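PDB 5AQ1: glucose-6-phosphate dehydrogenase, which catalyses the NADP-dependent oxidation of glucose 6-phosphate to the phosphogluconolactone, the first step of the pentose phosphate pathway. Local coordinates for residues 67-72 and 129-134; 123-128 and 164-169; 55-60 and 102-107; 447-450 and 456-459. All blocks are in the same frame, centred on the assembly; numbering follows the deposited sequence.

Contact 1 (67-72 and 129-134); sequences NILGYA and LRMEEA. With NDP (NADPH dihydro-nicotinamide-adenine-dinucleotide phosphate), chain G.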
# COMPACT_ATOMS: atom_id res chain seq x y z
N ASN B 67 -29.70 -41.01 -19.90
CA ASN B 67 -30.22 -42.12 -19.11
C ASN B 67 -29.81 -41.98 -17.65
O ASN B 67 -28.62 -41.89 -17.34
CB ASN B 67 -29.71 -43.44 -19.67
CG ASN B 67 -30.50 -43.89 -20.88
OD1 ASN B 67 -29.98 -43.92 -21.99
ND2 ASN B 67 -31.77 -44.23 -20.67
N ILE B 68 -30.80 -41.96 -16.77
CA ILE B 68 -30.57 -41.87 -15.34
C ILE B 68 -30.99 -43.21 -14.74
O ILE B 68 -32.15 -43.61 -14.85
CB ILE B 68 -31.37 -40.72 -14.71
CG1 ILE B 68 -30.95 -39.39 -15.35
CG2 ILE B 68 -31.15 -40.66 -13.20
CD1 ILE B 68 -31.93 -38.26 -15.14
N LEU B 69 -30.03 -43.89 -14.12
CA LEU B 69 -30.25 -45.23 -13.59
C LEU B 69 -30.06 -45.26 -12.07
O LEU B 69 -28.96 -45.03 -11.57
CB LEU B 69 -29.29 -46.22 -14.27
CG LEU B 69 -29.16 -47.65 -13.75
CD1 LEU B 69 -30.49 -48.39 -13.80
CD2 LEU B 69 -28.10 -48.41 -14.54
N GLY B 70 -31.14 -45.52 -11.35
CA GLY B 70 -31.08 -45.71 -9.91
C GLY B 70 -30.59 -47.11 -9.59
O GLY B 70 -30.92 -48.06 -10.29
N TYR B 71 -29.79 -47.23 -8.53
CA TYR B 71 -29.24 -48.51 -8.11
C TYR B 71 -29.20 -48.60 -6.59
O TYR B 71 -28.60 -47.76 -5.93
CB TYR B 71 -27.83 -48.68 -8.68
CG TYR B 71 -27.19 -50.02 -8.38
CD1 TYR B 71 -26.50 -50.23 -7.19
CD2 TYR B 71 -27.26 -51.07 -9.30
CE1 TYR B 71 -25.92 -51.45 -6.91
CE2 TYR B 71 -26.67 -52.29 -9.03
CZ TYR B 71 -26.00 -52.48 -7.84
OH TYR B 71 -25.42 -53.69 -7.56
N ALA B 72 -29.83 -49.64 -6.04
CA ALA B 72 -29.82 -49.88 -4.59
C ALA B 72 -30.32 -51.29 -4.27
O ALA B 72 -30.80 -52.00 -5.16
CB ALA B 72 -30.68 -48.84 -3.87
N LEU B 129 -24.62 -50.81 -20.66
CA LEU B 129 -24.33 -51.16 -22.05
C LEU B 129 -25.59 -51.12 -22.92
O LEU B 129 -25.55 -50.60 -24.04
CB LEU B 129 -23.69 -52.55 -22.16
CG LEU B 129 -22.20 -52.70 -21.84
CD1 LEU B 129 -21.82 -54.18 -21.82
CD2 LEU B 129 -21.31 -51.92 -22.81
N ARG B 130 -26.69 -51.68 -22.41
CA ARG B 130 -27.98 -51.64 -23.11
C ARG B 130 -28.41 -50.22 -23.44
O ARG B 130 -28.90 -49.94 -24.53
CB ARG B 130 -29.09 -52.30 -22.29
CG ARG B 130 -29.20 -53.79 -22.55
CD ARG B 130 -30.42 -54.39 -21.89
NE ARG B 130 -30.33 -55.85 -21.89
CZ ARG B 130 -29.71 -56.57 -20.96
NH1 ARG B 130 -29.11 -56.00 -19.91
NH2 ARG B 130 -29.68 -57.90 -21.08
N MET B 131 -28.26 -49.33 -22.46
CA MET B 131 -28.61 -47.93 -22.62
C MET B 131 -27.68 -47.23 -23.62
O MET B 131 -28.13 -46.43 -24.44
CB MET B 131 -28.58 -47.21 -21.27
CG MET B 131 -29.68 -47.65 -20.31
SD MET B 131 -29.42 -47.06 -18.62
CE MET B 131 -30.98 -47.54 -17.87
N GLU B 132 -26.39 -47.56 -23.54
CA GLU B 132 -25.40 -46.98 -24.45
C GLU B 132 -25.60 -47.40 -25.91
O GLU B 132 -25.45 -46.59 -26.81
CB GLU B 132 -23.99 -47.35 -24.00
CG GLU B 132 -23.57 -46.65 -22.71
CD GLU B 132 -22.19 -47.07 -22.23
OE1 GLU B 132 -21.78 -48.21 -22.54
OE2 GLU B 132 -21.52 -46.27 -21.54
N GLU B 133 -25.94 -48.67 -26.13
CA GLU B 133 -26.21 -49.17 -27.48
C GLU B 133 -27.44 -48.49 -28.10
O GLU B 133 -27.50 -48.29 -29.31
CB GLU B 133 -26.41 -50.69 -27.48
CG GLU B 133 -25.21 -51.54 -27.05
CD GLU B 133 -23.89 -51.11 -27.67
OE1 GLU B 133 -23.88 -50.77 -28.87
OE2 GLU B 133 -22.86 -51.11 -26.94
N ALA B 134 -28.42 -48.15 -27.26
CA ALA B 134 -29.66 -47.52 -27.71
C ALA B 134 -29.49 -46.05 -28.06
O ALA B 134 -30.36 -45.45 -28.69
CB ALA B 134 -30.75 -47.69 -26.67
PA NDP G . -29.04 -42.88 3.86
O1A NDP G . -28.87 -43.28 5.30
O2A NDP G . -30.37 -42.34 3.38
O5B NDP G . -28.59 -44.14 2.97
C5B NDP G . -28.62 -44.05 1.55
C4B NDP G . -29.03 -45.39 0.94
O4B NDP G . -27.96 -46.31 1.13
C3B NDP G . -30.28 -46.02 1.57
O3B NDP G . -31.48 -45.73 0.85
C2B NDP G . -29.97 -47.50 1.54
O2B NDP G . -30.46 -48.06 0.32
C1B NDP G . -28.46 -47.59 1.56
N9A NDP G . -27.99 -47.93 2.92
C8A NDP G . -28.32 -47.33 4.09
N7A NDP G . -27.70 -47.92 5.14
C5A NDP G . -26.96 -48.93 4.65
C6A NDP G . -26.06 -49.97 5.20
N6A NDP G . -25.83 -50.03 6.53
N1A NDP G . -25.48 -50.83 4.33
C2A NDP G . -25.70 -50.78 3.00
N3A NDP G . -26.51 -49.86 2.44
C4A NDP G . -27.15 -48.94 3.19
O3 NDP G . -27.86 -41.86 3.45
PN NDP G . -28.13 -40.36 2.93
O1N NDP G . -28.90 -40.38 1.63
O2N NDP G . -28.64 -39.54 4.09
O5D NDP G . -26.63 -39.88 2.60
C5D NDP G . -25.86 -40.46 1.55
C4D NDP G . -24.43 -39.94 1.61
O4D NDP G . -24.42 -38.51 1.46
C3D NDP G . -23.79 -40.24 2.96
O3D NDP G . -22.43 -40.62 2.78
C2D NDP G . -23.89 -38.93 3.73
O2D NDP G . -22.84 -38.81 4.70
C1D NDP G . -23.84 -37.89 2.61
N1N NDP G . -24.51 -36.64 3.00
C2N NDP G . -25.85 -36.55 2.95
C3N NDP G . -26.52 -35.38 3.32
C7N NDP G . -28.02 -35.30 3.24
O7N NDP G . -28.53 -34.23 2.94
N7N NDP G . -28.77 -36.37 3.50
C4N NDP G . -25.75 -34.17 3.80
C5N NDP G . -24.31 -34.41 3.82
C6N NDP G . -23.76 -35.62 3.42
P2B NDP G . -30.78 -49.63 0.14
O1X NDP G . -31.02 -50.17 1.53
O2X NDP G . -32.03 -49.58 -0.71
O3X NDP G . -29.56 -50.20 -0.53
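M131 leaves helix 118-134 with CG beside its backbone N (chi1 -68°) and runs extended to CE, which carries the thioether across to N67 and L69 of strand 67-72. L69 meets it with CG anti to the backbone N (chi1 171°). The methyl end of M131 comes nearest this leucine: its CE lies 4.2 Å from L69 CD1. Nearer the helix, M131 passes obliquely over the N67 side chain. The sulfur packs beside the asparagine stem, with M131 SD 3.8 Å from N67 CB, while N67 OD1 sits 3.6 Å from M131 CB. This is the familiar way a helix covers a strand of a Rossmann-type parallel sheet: helix 118-134 lies over strand 67-72, and L124 and R127 of the same helix continue the cover of L69. At its other end the strand delivers A72 to the cofactor, A72 CB coming 3.5 Å from O2X of the 2'-phosphate of NADPH. Since no hydrogen bond joins the strand to the helix segment, their contact rests on van der Waals packing, and the amide of N67 serves the methionine as a flat surface to lie against.

Contact 2 (123-128 and 164-169); sequences RLNERI and KGAMQK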
# COMPACT_ATOMS: atom_id res chain seq x y z
N ARG B 123 -23.94 -57.00 -13.71
CA ARG B 123 -25.31 -56.69 -14.12
C ARG B 123 -25.48 -55.20 -14.39
O ARG B 123 -26.10 -54.81 -15.39
CB ARG B 123 -26.32 -57.14 -13.06
CG ARG B 123 -26.57 -58.64 -13.03
CD ARG B 123 -27.40 -59.07 -11.83
NE ARG B 123 -28.69 -58.38 -11.76
CZ ARG B 123 -29.06 -57.48 -10.84
NH1 ARG B 123 -28.24 -57.12 -9.86
NH2 ARG B 123 -30.27 -56.94 -10.91
N LEU B 124 -24.93 -54.37 -13.50
CA LEU B 124 -24.96 -52.91 -13.65
C LEU B 124 -24.31 -52.48 -14.96
O LEU B 124 -24.88 -51.68 -15.71
CB LEU B 124 -24.25 -52.24 -12.47
CG LEU B 124 -24.10 -50.71 -12.49
CD1 LEU B 124 -25.44 -50.01 -12.64
CD2 LEU B 124 -23.39 -50.23 -11.23
N ASN B 125 -23.12 -53.01 -15.23
CA ASN B 125 -22.41 -52.73 -16.47
C ASN B 125 -23.25 -53.05 -17.71
O ASN B 125 -23.29 -52.27 -18.66
CB ASN B 125 -21.11 -53.54 -16.50
CG ASN B 125 -20.24 -53.21 -17.71
OD1 ASN B 125 -19.69 -52.12 -17.81
ND2 ASN B 125 -20.12 -54.16 -18.63
N GLU B 126 -23.91 -54.20 -17.68
CA GLU B 126 -24.72 -54.67 -18.81
C GLU B 126 -25.94 -53.79 -19.04
O GLU B 126 -26.33 -53.56 -20.19
CB GLU B 126 -25.17 -56.11 -18.58
CG GLU B 126 -24.03 -57.10 -18.67
CD GLU B 126 -24.37 -58.45 -18.08
OE1 GLU B 126 -25.56 -58.82 -18.01
OE2 GLU B 126 -23.42 -59.15 -17.67
N ARG B 127 -26.55 -53.34 -17.95
CA ARG B 127 -27.69 -52.44 -18.03
C ARG B 127 -27.26 -51.11 -18.65
O ARG B 127 -27.98 -50.53 -19.46
CB ARG B 127 -28.27 -52.22 -16.64
CG ARG B 127 -29.50 -51.33 -16.61
CD ARG B 127 -30.64 -51.89 -17.45
NE ARG B 127 -31.93 -51.51 -16.88
CZ ARG B 127 -32.54 -52.15 -15.88
NH1 ARG B 127 -31.99 -53.24 -15.33
NH2 ARG B 127 -33.71 -51.71 -15.43
N ILE B 128 -26.07 -50.64 -18.26
CA ILE B 128 -25.50 -49.43 -18.85
C ILE B 128 -25.21 -49.66 -20.33
O ILE B 128 -25.54 -48.82 -21.16
CB ILE B 128 -24.21 -49.00 -18.13
CG1 ILE B 128 -24.52 -48.52 -16.70
CG2 ILE B 128 -23.51 -47.87 -18.89
CD1 ILE B 128 -23.31 -48.40 -15.81
N LYS B 164 -13.52 -52.49 -10.91
CA LYS B 164 -13.24 -53.82 -11.42
C LYS B 164 -14.13 -54.20 -12.61
O LYS B 164 -13.65 -54.79 -13.57
CB LYS B 164 -13.40 -54.86 -10.30
CG LYS B 164 -12.97 -56.27 -10.65
CD LYS B 164 -13.45 -57.27 -9.61
CE LYS B 164 -13.20 -58.71 -10.05
NZ LYS B 164 -11.79 -59.14 -9.83
N GLY B 165 -15.42 -53.87 -12.54
CA GLY B 165 -16.40 -54.42 -13.49
C GLY B 165 -17.43 -53.50 -14.13
O GLY B 165 -18.38 -54.00 -14.74
N ALA B 166 -17.27 -52.19 -14.01
CA ALA B 166 -18.23 -51.25 -14.62
C ALA B 166 -17.58 -49.99 -15.20
O ALA B 166 -18.22 -48.94 -15.27
CB ALA B 166 -19.31 -50.88 -13.60
N MET B 167 -16.33 -50.11 -15.63
CA MET B 167 -15.62 -48.99 -16.24
C MET B 167 -15.76 -49.04 -17.76
O MET B 167 -15.69 -50.10 -18.37
CB MET B 167 -14.13 -49.03 -15.88
CG MET B 167 -13.84 -48.89 -14.40
SD MET B 167 -14.20 -47.25 -13.75
CE MET B 167 -12.78 -46.33 -14.36
N GLN B 168 -16.00 -47.87 -18.35
CA GLN B 168 -15.86 -47.69 -19.78
C GLN B 168 -14.37 -47.64 -20.07
O GLN B 168 -13.59 -47.12 -19.27
CB GLN B 168 -16.51 -46.38 -20.22
CG GLN B 168 -16.60 -46.18 -21.72
CD GLN B 168 -17.61 -47.11 -22.37
OE1 GLN B 168 -17.32 -48.28 -22.62
NE2 GLN B 168 -18.80 -46.59 -22.65
N LYS B 169 -13.97 -48.20 -21.21
CA LYS B 169 -12.59 -48.05 -21.67
C LYS B 169 -12.38 -46.61 -22.15
O LYS B 169 -13.29 -46.03 -22.73
CB LYS B 169 -12.22 -49.07 -22.75
CG LYS B 169 -13.34 -49.42 -23.71
CD LYS B 169 -13.91 -50.83 -23.52
CE LYS B 169 -12.91 -51.96 -23.61
NZ LYS B 169 -11.98 -51.83 -24.75
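N125 projects from helix 118-134 onto the turn that follows helix 155-165, and its side chain makes most of the contact. CB comes first, with N125 CB 3.3 Å from G165 O and 4.3 Å from A166 CB. The first torsion sets CG anti to the backbone N (chi1 -175°), which lays the amide alongside the turn; N125 CG is then 3.6 Å from the same G165 O. At the tip, N125 OD1 rests 3.6 Å from A166 CA, and it accepts a hydrogen bond from R144 NH1 on strand 143-148. In the Rossmann-type domain the two helices are neighbours over the parallel sheet: helix 118-134 belongs to the crossover between strands 108-112 and 143-148, and helix 155-165 to the next one, leading to strand 175-179. Where the second helix gives way to loop, G165 and A166 bring the backbone close, their CA atoms with at most a methyl attached; the CA atoms of N125 and A166 are 4.8 Å apart. R144 NH1 also makes a weak hydrogen bond to A166 O, so one guanidinium nitrogen reaches both sides. Further along the loop, Q168 NE2 donates to G142 O.

Contact 3 (55-60 and 102-107); sequences QLYCNG and GNFLRR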
# COMPACT_ATOMS: atom_id res chain seq x y z
N GLN B 55 -33.98 -30.16 -12.61
CA GLN B 55 -33.72 -28.77 -12.98
C GLN B 55 -32.75 -28.67 -14.15
O GLN B 55 -32.94 -27.84 -15.05
CB GLN B 55 -33.18 -27.98 -11.79
CG GLN B 55 -34.16 -27.79 -10.64
CD GLN B 55 -35.45 -27.11 -11.08
OE1 GLN B 55 -35.43 -26.24 -11.95
NE2 GLN B 55 -36.56 -27.51 -10.48
N LEU B 56 -31.71 -29.51 -14.15
CA LEU B 56 -30.75 -29.53 -15.25
C LEU B 56 -31.40 -29.96 -16.55
O LEU B 56 -31.08 -29.43 -17.61
CB LEU B 56 -29.56 -30.44 -14.92
CG LEU B 56 -28.59 -29.97 -13.85
CD1 LEU B 56 -27.49 -31.01 -13.65
CD2 LEU B 56 -27.98 -28.62 -14.19
N TYR B 57 -32.31 -30.93 -16.48
CA TYR B 57 -33.06 -31.37 -17.65
C TYR B 57 -33.89 -30.21 -18.21
O TYR B 57 -33.83 -29.93 -19.40
CB TYR B 57 -33.98 -32.55 -17.30
CG TYR B 57 -34.68 -33.16 -18.49
CD1 TYR B 57 -34.01 -34.00 -19.37
CD2 TYR B 57 -36.04 -32.91 -18.74
CE1 TYR B 57 -34.65 -34.57 -20.46
CE2 TYR B 57 -36.69 -33.47 -19.83
CZ TYR B 57 -35.99 -34.30 -20.68
OH TYR B 57 -36.62 -34.87 -21.77
N CYS B 58 -34.63 -29.54 -17.33
CA CYS B 58 -35.52 -28.45 -17.73
C CYS B 58 -34.81 -27.24 -18.33
O CYS B 58 -35.39 -26.53 -19.16
CB CYS B 58 -36.35 -27.98 -16.53
SG CYS B 58 -37.58 -29.16 -15.97
N ASN B 59 -33.57 -27.00 -17.93
CA ASN B 59 -32.79 -25.88 -18.45
C ASN B 59 -31.98 -26.24 -19.69
O ASN B 59 -31.14 -25.45 -20.13
CB ASN B 59 -31.86 -25.32 -17.36
CG ASN B 59 -32.62 -24.82 -16.14
OD1 ASN B 59 -33.82 -24.53 -16.20
ND2 ASN B 59 -31.92 -24.72 -15.02
N GLY B 60 -32.22 -27.42 -20.25
CA GLY B 60 -31.49 -27.88 -21.43
C GLY B 60 -30.02 -28.15 -21.17
O GLY B 60 -29.19 -28.06 -22.07
N GLY B 102 -43.26 -35.62 -16.76
CA GLY B 102 -43.29 -36.96 -17.35
C GLY B 102 -42.13 -37.25 -18.29
O GLY B 102 -41.60 -38.36 -18.30
N ASN B 103 -41.74 -36.25 -19.08
CA ASN B 103 -40.60 -36.37 -20.00
C ASN B 103 -39.30 -36.66 -19.27
O ASN B 103 -38.51 -37.50 -19.72
CB ASN B 103 -40.44 -35.09 -20.84
CG ASN B 103 -41.51 -34.96 -21.92
OD1 ASN B 103 -42.12 -35.95 -22.33
ND2 ASN B 103 -41.73 -33.74 -22.39
N PHE B 104 -39.08 -35.97 -18.15
CA PHE B 104 -37.90 -36.23 -17.33
C PHE B 104 -37.95 -37.61 -16.67
O PHE B 104 -36.95 -38.34 -16.69
CB PHE B 104 -37.73 -35.15 -16.26
CG PHE B 104 -36.59 -35.42 -15.31
CD1 PHE B 104 -35.28 -35.39 -15.77
CD2 PHE B 104 -36.83 -35.71 -13.98
CE1 PHE B 104 -34.23 -35.64 -14.91
CE2 PHE B 104 -35.79 -35.96 -13.11
CZ PHE B 104 -34.48 -35.92 -13.57
N LEU B 105 -39.10 -37.97 -16.11
CA LEU B 105 -39.26 -39.28 -15.45
C LEU B 105 -39.10 -40.44 -16.43
O LEU B 105 -38.69 -41.52 -16.04
CB LEU B 105 -40.61 -39.37 -14.73
CG LEU B 105 -40.86 -38.40 -13.57
CD1 LEU B 105 -42.24 -38.63 -12.98
CD2 LEU B 105 -39.78 -38.52 -12.50
N ARG B 106 -39.42 -40.20 -17.70
CA ARG B 106 -39.18 -41.19 -18.76
C ARG B 106 -37.70 -41.57 -18.89
O ARG B 106 -37.38 -42.67 -19.34
CB ARG B 106 -39.71 -40.70 -20.11
CG ARG B 106 -41.06 -41.26 -20.49
CD ARG B 106 -41.59 -40.60 -21.79
NE ARG B 106 -42.48 -39.47 -21.53
CZ ARG B 106 -43.78 -39.56 -21.23
NH1 ARG B 106 -44.38 -40.74 -21.13
NH2 ARG B 106 -44.49 -38.45 -21.02
N ARG B 107 -36.80 -40.67 -18.49
CA ARG B 107 -35.36 -40.91 -18.56
C ARG B 107 -34.82 -41.70 -17.36
O ARG B 107 -33.66 -42.09 -17.37
CB ARG B 107 -34.60 -39.58 -18.67
CG ARG B 107 -35.09 -38.61 -19.74
CD ARG B 107 -35.39 -39.28 -21.07
NE ARG B 107 -34.29 -40.13 -21.53
CZ ARG B 107 -34.34 -40.92 -22.60
NH1 ARG B 107 -35.43 -40.99 -23.36
NH2 ARG B 107 -33.28 -41.65 -22.92
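An aromatic packing contact joins the last turn of helix 43-58 to the short helix 101-105, beside the Rossmann-type sheet and just ahead of its outermost strand 108-112. Y57 and F104 carry it. The two side chains slide past each other in opposite directions, each ring reaching back toward the other's stem. Both have CG anti to the backbone N (chi1 -174° for Y57), and this sends the tyrosine out across the second helix. F104 CA stands over one face of the Y57 ring, 4.2 Å from its centroid, as a CH-pi contact placed toward the rim. In return F104 CD1 packs against Y57 CB at 3.5 Å. The rings themselves are tilted by 49°, with centroids 5.5 Å apart. Around the outer part of the tyrosine, R107 CG comes within 4.1 Å of Y57 CE1, while Y57 OH lies 3.8 Å from N103 O, a distance that makes no hydrogen bond between them. R107 spends its NE on V66 O. Next to Y57, C58 forms a disulfide with C99, and G60 closes the helix in a Schellman motif; L56 and N59 also touch L417 of the second subunit. Between the two segments the attraction is therefore that of rings and aliphatic carbon; the C58-C99 disulfide is a separate covalent link, to the chain just before helix 101-105.

Contact 4 (447-450 and 456-459); sequences HEAL and NFVR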
# COMPACT_ATOMS: atom_id res chain seq x y z
N HIS B 447 -23.61 -30.28 -12.88
CA HIS B 447 -23.34 -29.69 -14.20
C HIS B 447 -21.84 -29.55 -14.46
O HIS B 447 -21.37 -29.86 -15.55
CB HIS B 447 -24.03 -28.33 -14.31
CG HIS B 447 -23.73 -27.60 -15.58
ND1 HIS B 447 -23.96 -28.15 -16.83
CD2 HIS B 447 -23.24 -26.35 -15.81
CE1 HIS B 447 -23.61 -27.28 -17.76
NE2 HIS B 447 -23.18 -26.18 -17.17
N GLU B 448 -21.10 -29.09 -13.46
CA GLU B 448 -19.66 -28.91 -13.60
C GLU B 448 -18.90 -30.25 -13.66
O GLU B 448 -17.88 -30.35 -14.35
CB GLU B 448 -19.13 -28.03 -12.46
CG GLU B 448 -19.54 -26.57 -12.60
CD GLU B 448 -19.41 -25.78 -11.32
OE1 GLU B 448 -18.58 -26.14 -10.47
OE2 GLU B 448 -20.15 -24.78 -11.15
N ALA B 449 -19.40 -31.26 -12.96
CA ALA B 449 -18.86 -32.62 -13.06
C ALA B 449 -19.04 -33.19 -14.47
O ALA B 449 -18.15 -33.86 -14.99
CB ALA B 449 -19.50 -33.53 -12.03
N LEU B 450 -20.19 -32.92 -15.08
CA LEU B 450 -20.46 -33.35 -16.45
C LEU B 450 -19.58 -32.62 -17.46
O LEU B 450 -19.19 -33.20 -18.47
CB LEU B 450 -21.93 -33.15 -16.81
CG LEU B 450 -22.92 -34.06 -16.08
CD1 LEU B 450 -24.35 -33.56 -16.26
CD2 LEU B 450 -22.80 -35.50 -16.56
N ASN B 456 -14.55 -26.74 -8.33
CA ASN B 456 -15.35 -26.72 -7.10
C ASN B 456 -15.54 -28.10 -6.48
O ASN B 456 -16.62 -28.44 -6.00
CB ASN B 456 -16.71 -26.07 -7.38
CG ASN B 456 -16.57 -24.60 -7.74
OD1 ASN B 456 -15.84 -23.86 -7.09
ND2 ASN B 456 -17.28 -24.18 -8.78
N PHE B 457 -14.47 -28.89 -6.48
CA PHE B 457 -14.47 -30.22 -5.89
C PHE B 457 -13.19 -30.40 -5.10
O PHE B 457 -12.13 -29.92 -5.50
CB PHE B 457 -14.58 -31.29 -6.98
CG PHE B 457 -15.89 -31.26 -7.71
CD1 PHE B 457 -16.06 -30.47 -8.84
CD2 PHE B 457 -16.97 -32.01 -7.26
CE1 PHE B 457 -17.27 -30.43 -9.51
CE2 PHE B 457 -18.18 -31.98 -7.92
CZ PHE B 457 -18.33 -31.19 -9.05
N VAL B 458 -13.29 -31.12 -3.98
CA VAL B 458 -12.20 -31.19 -3.02
C VAL B 458 -11.12 -32.16 -3.49
O VAL B 458 -11.37 -33.36 -3.63
CB VAL B 458 -12.70 -31.62 -1.62
CG1 VAL B 458 -11.58 -31.49 -0.59
CG2 VAL B 458 -13.90 -30.78 -1.20
N ARG B 459 -9.92 -31.63 -3.74
CA ARG B 459 -8.81 -32.45 -4.21
C ARG B 459 -8.22 -33.24 -3.05
O ARG B 459 -8.42 -32.89 -1.89
CB ARG B 459 -7.74 -31.57 -4.87
CG ARG B 459 -6.90 -32.30 -5.91
CD ARG B 459 -6.11 -31.33 -6.77
NE ARG B 459 -5.04 -30.67 -6.02
CZ ARG B 459 -4.31 -29.65 -6.48
NH1 ARG B 459 -4.53 -29.15 -7.69
NH2 ARG B 459 -3.37 -29.13 -5.71
O HOH W 1 -16.00 -27.02 -10.92
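Helix 441-451 and the loop after it come alongside at E448-N456 and A449-F457, with the CA atoms of the first pair 8.1 Å apart. The polar half of the contact centres on one carboxylate oxygen. N456 ND2 donates to E448 OE1 over 2.9 Å in a nearly straight bond (166°), arriving on the syn side but 27° out of the carboxylate plane; the acceptor lies close to the amide plane of N456. A water adds a second link by donating to E448 OE1 at 2.8 Å and accepting from N456 N at 3.0 Å. The same oxygen thus receives two hydrogen bonds, which tie it to both side chain and backbone of N456. E448 reaches there because its chain is extended beyond CG. One residue on, F457 supplies the apolar half: A449 CB is 4.0 Å from F457 CZ, and the CB of E448 lies at the ring edge, near its plane. The phenyl ring also meets F207 edge-to-face, and Q219 of helix 216-219 touches both E448 and N456. After F457, V458 shares a backbone hydrogen bond with R208 of strand 206-208, the last strand of the Rossmann-type sheet, before R459 takes the N-cap position of helix 460-479; from the helix, A449 O accepts from R176 NH1 of strand 175-179.

Overall arrangement
Depth separates these contacts. Contacts 1, 2 and 3 are partly buried within the cofactor-binding domain, whereas contact 4 is a buried one, formed by the C-terminal domain. Contacts 1 and 2 share helix 118-134, whose L124 packs on L69 and Y71 between them. Contact 3 adjoins contact 1 on the other side of strand 67-72, where F104 meets I68 and a probable backbone hydrogen bond links I68 to R107; L56 then touches H447, the one point of touch with contact 4. Chemistry varies accordingly: thioether packing, an asparagine against backbone, and aromatic contact in the first three, and direct and water-mediated hydrogen bonds across the segments in contact 4 alone.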